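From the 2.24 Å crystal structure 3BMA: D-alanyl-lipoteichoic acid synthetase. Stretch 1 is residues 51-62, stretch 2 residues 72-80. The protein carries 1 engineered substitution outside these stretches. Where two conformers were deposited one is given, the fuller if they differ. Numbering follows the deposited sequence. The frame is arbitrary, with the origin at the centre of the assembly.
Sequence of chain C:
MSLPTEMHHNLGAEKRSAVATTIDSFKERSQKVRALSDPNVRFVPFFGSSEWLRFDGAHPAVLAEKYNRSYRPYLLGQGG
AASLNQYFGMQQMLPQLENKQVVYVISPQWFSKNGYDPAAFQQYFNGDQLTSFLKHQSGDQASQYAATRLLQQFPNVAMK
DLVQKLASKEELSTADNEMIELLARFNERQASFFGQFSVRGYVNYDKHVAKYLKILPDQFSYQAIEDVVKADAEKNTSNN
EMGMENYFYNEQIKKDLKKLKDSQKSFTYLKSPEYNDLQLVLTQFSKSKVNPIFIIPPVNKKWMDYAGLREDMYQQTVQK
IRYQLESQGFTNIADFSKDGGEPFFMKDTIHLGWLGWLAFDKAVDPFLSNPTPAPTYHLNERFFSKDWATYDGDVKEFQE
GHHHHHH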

# COMPACT_ATOMS: atom_id res chain seq x y z
N GLU C 51 -2.44 28.06 34.20
CA GLU C 51 -3.12 28.01 35.49
C GLU C 51 -2.47 27.07 36.49
O GLU C 51 -2.41 27.38 37.68
CB GLU C 51 -4.60 27.62 35.31
CG GLU C 51 -5.55 28.80 35.13
CD GLU C 51 -5.55 29.39 33.73
OE1 GLU C 51 -6.02 30.54 33.58
OE2 GLU C 51 -5.10 28.71 32.78
N TRP C 52 -1.96 25.93 36.01
CA TRP C 52 -1.37 24.92 36.90
C TRP C 52 0.13 25.10 37.12
O TRP C 52 0.74 24.33 37.86
CB TRP C 52 -1.63 23.50 36.36
CG TRP C 52 -2.90 23.32 35.59
CD1 TRP C 52 -3.01 23.02 34.26
CD2 TRP C 52 -4.24 23.42 36.09
NE1 TRP C 52 -4.33 22.93 33.90
CE2 TRP C 52 -5.11 23.18 35.00
CE3 TRP C 52 -4.79 23.70 37.35
CZ2 TRP C 52 -6.50 23.20 35.14
CZ3 TRP C 52 -6.17 23.72 37.49
CH2 TRP C 52 -7.01 23.47 36.38
N LEU C 53 0.71 26.12 36.49
CA LEU C 53 2.16 26.33 36.51
C LEU C 53 2.73 26.79 37.85
O LEU C 53 3.79 26.30 38.27
CB LEU C 53 2.59 27.28 35.39
CG LEU C 53 2.96 26.63 34.06
CD1 LEU C 53 3.11 27.70 32.99
CD2 LEU C 53 4.24 25.82 34.19
N ARG C 54 2.06 27.74 38.50
CA ARG C 54 2.51 28.24 39.80
C ARG C 54 1.81 27.52 40.95
O ARG C 54 0.58 27.51 41.05
CB ARG C 54 2.33 29.76 39.91
CG ARG C 54 3.36 30.60 39.14
CD ARG C 54 4.70 30.73 39.88
NE ARG C 54 5.68 29.72 39.45
CZ ARG C 54 6.09 28.70 40.19
NH1 ARG C 54 6.98 27.84 39.70
NH2 ARG C 54 5.63 28.51 41.43
N PHE C 55 2.63 26.91 41.81
CA PHE C 55 2.15 26.08 42.91
C PHE C 55 2.21 26.82 44.24
O PHE C 55 3.11 27.63 44.48
CB PHE C 55 3.01 24.82 43.01
CG PHE C 55 2.79 23.83 41.89
CD1 PHE C 55 3.31 24.06 40.62
CD2 PHE C 55 2.11 22.63 42.13
CE1 PHE C 55 3.13 23.13 39.60
CE2 PHE C 55 1.93 21.70 41.11
CZ PHE C 55 2.44 21.96 39.84
N ASP C 56 1.23 26.54 45.09
CA ASP C 56 1.26 26.96 46.50
C ASP C 56 0.68 25.85 47.39
O ASP C 56 0.50 24.72 46.93
CB ASP C 56 0.56 28.32 46.72
CG ASP C 56 -0.88 28.35 46.20
OD1 ASP C 56 -1.14 29.11 45.25
OD2 ASP C 56 -1.74 27.64 46.75
N GLY C 57 0.39 26.18 48.64
CA GLY C 57 -0.11 25.21 49.61
C GLY C 57 -1.54 24.75 49.36
O GLY C 57 -1.94 23.68 49.83
N ALA C 58 -2.29 25.55 48.62
CA ALA C 58 -3.69 25.25 48.32
C ALA C 58 -3.92 24.73 46.90
O ALA C 58 -5.06 24.42 46.53
CB ALA C 58 -4.55 26.47 48.59
N HIS C 59 -2.85 24.63 46.12
CA HIS C 59 -2.86 24.08 44.75
C HIS C 59 -3.47 22.68 44.73
O HIS C 59 -3.16 21.86 45.61
CB HIS C 59 -1.43 24.05 44.21
CG HIS C 59 -1.34 23.88 42.72
ND1 HIS C 59 -1.44 22.65 42.11
CD2 HIS C 59 -1.15 24.78 41.73
CE1 HIS C 59 -1.32 22.80 40.80
NE2 HIS C 59 -1.14 24.08 40.55
N PRO C 60 -4.37 22.39 43.76
CA PRO C 60 -5.09 21.10 43.66
C PRO C 60 -4.21 19.84 43.66
O PRO C 60 -4.65 18.79 44.14
CB PRO C 60 -5.85 21.22 42.33
CG PRO C 60 -5.25 22.38 41.62
CD PRO C 60 -4.78 23.31 42.68
N ALA C 61 -2.99 19.96 43.14
CA ALA C 61 -2.03 18.86 43.14
C ALA C 61 -1.48 18.59 44.54
O ALA C 61 -1.19 17.45 44.89
CB ALA C 61 -0.90 19.16 42.18
N VAL C 62 -1.33 19.65 45.34
CA VAL C 62 -0.81 19.56 46.70
C VAL C 62 -1.86 18.98 47.66
O VAL C 62 -1.55 18.07 48.44
CB VAL C 62 -0.29 20.94 47.20
CG1 VAL C 62 0.13 20.89 48.66
CG2 VAL C 62 0.87 21.41 46.33
N ARG C 72 -6.04 11.96 41.66
CA ARG C 72 -4.93 12.89 41.48
C ARG C 72 -5.17 13.68 40.20
O ARG C 72 -5.63 13.12 39.21
CB ARG C 72 -3.60 12.14 41.37
CG ARG C 72 -3.16 11.39 42.62
CD ARG C 72 -2.93 12.31 43.81
NE ARG C 72 -2.46 11.59 44.99
CZ ARG C 72 -3.25 10.93 45.84
NH1 ARG C 72 -4.56 10.88 45.66
NH2 ARG C 72 -2.71 10.31 46.89
N PRO C 73 -4.88 15.00 40.21
CA PRO C 73 -4.94 15.76 38.96
C PRO C 73 -3.79 15.42 38.02
O PRO C 73 -2.65 15.25 38.48
CB PRO C 73 -4.81 17.22 39.43
CG PRO C 73 -5.02 17.20 40.92
CD PRO C 73 -4.55 15.85 41.36
N TYR C 74 -4.09 15.26 36.73
CA TYR C 74 -3.06 15.27 35.69
C TYR C 74 -3.15 16.61 35.00
O TYR C 74 -4.07 16.87 34.23
CB TYR C 74 -3.23 14.12 34.68
CG TYR C 74 -1.97 13.88 33.86
CD1 TYR C 74 -1.10 12.83 34.18
CD2 TYR C 74 -1.62 14.71 32.79
CE1 TYR C 74 0.06 12.62 33.45
CE2 TYR C 74 -0.46 14.50 32.06
CZ TYR C 74 0.38 13.45 32.39
OH TYR C 74 1.53 13.24 31.66
N LEU C 75 -2.17 17.47 35.27
CA LEU C 75 -2.21 18.85 34.81
C LEU C 75 -1.82 18.95 33.33
O LEU C 75 -0.67 18.71 32.96
CB LEU C 75 -1.33 19.74 35.69
CG LEU C 75 -1.50 19.60 37.21
CD1 LEU C 75 -0.34 20.25 37.94
CD2 LEU C 75 -2.84 20.14 37.69
N LEU C 76 -2.81 19.30 32.51
CA LEU C 76 -2.64 19.36 31.07
C LEU C 76 -2.74 20.79 30.56
O LEU C 76 -3.84 21.27 30.25
CB LEU C 76 -3.67 18.47 30.38
CG LEU C 76 -3.49 16.96 30.55
CD1 LEU C 76 -4.82 16.25 30.37
CD2 LEU C 76 -2.45 16.42 29.58
N GLY C 77 -1.60 21.46 30.46
CA GLY C 77 -1.56 22.80 29.91
C GLY C 77 -0.24 23.52 30.05
O GLY C 77 0.55 23.23 30.95
N GLN C 78 -0.01 24.46 29.14
CA GLN C 78 1.14 25.35 29.18
C GLN C 78 0.72 26.74 28.69
O GLN C 78 -0.42 26.92 28.26
CB GLN C 78 2.27 24.81 28.30
CG GLN C 78 3.13 23.72 28.92
CD GLN C 78 4.02 24.25 30.02
OE1 GLN C 78 5.09 24.80 29.76
NE2 GLN C 78 3.58 24.08 31.26
N GLY C 79 1.63 27.71 28.76
CA GLY C 79 1.35 29.08 28.34
C GLY C 79 0.91 29.21 26.90
O GLY C 79 1.58 28.72 25.99
N GLY C 80 -0.24 29.84 26.69
CA GLY C 80 -0.75 30.09 25.34
C GLY C 80 -1.60 28.98 24.76
O GLY C 80 -2.13 29.12 23.65
O HOH W 1 -0.17 25.10 33.66

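The contact is built on apolar packing, with no direct hydrogen bond between the stretches, and Leu-75 is its centre. This strand residue points toward the first stretch and gives up more area than any other residue here. Its two methyls share neighbours: CD2 lies 3.8 Å from CG of Trp-52, and CD1 3.8 Å from CB of Trp-52, 3.8 Å from CZ of Phe-55, 4.0 Å from CE1 of His-59 at the imidazole edge, and 4.4 Å from CB of Ala-61. One branched side chain thus fills a pocket assembled from a loop and the start of a helix.

Two residues further back along the strand, Pro-73 also points toward the first stretch and meets the helix's first turn. Its CG is 3.6 Å from the carbonyl O of Pro-60 and 4.3 Å from that residue's CB. Between them Tyr-74 is out of reach, the alternation expected of an extended strand.

At the other end the packing involves more polar atoms. The Trp-52 ring turns its edge to the backbone, with NE1 4.0 Å from O of Leu-76. CD2 of Leu-53 lies 3.5 Å from NE2 of Gln-78, whose amide is held by a hydrogen bond from NE2 to O of Gly-77 at 3.2 Å; the side chain folds back on its own stretch.

Polar links across the gap pass through water 1, which accepts weakly from N of Trp-52 at 3.1 Å and donates weakly to O of Gly-77 at 3.4 Å.

Hydrogen bonds within the first stretch help shape the pocket. His-59 caps the helix, its ND1 accepting from N of Ala-61 at 3.3 Å, while its NE2 donates weakly to O of Trp-52, also at 3.3 Å. The rule to read is local polar bracing around an apolar interface.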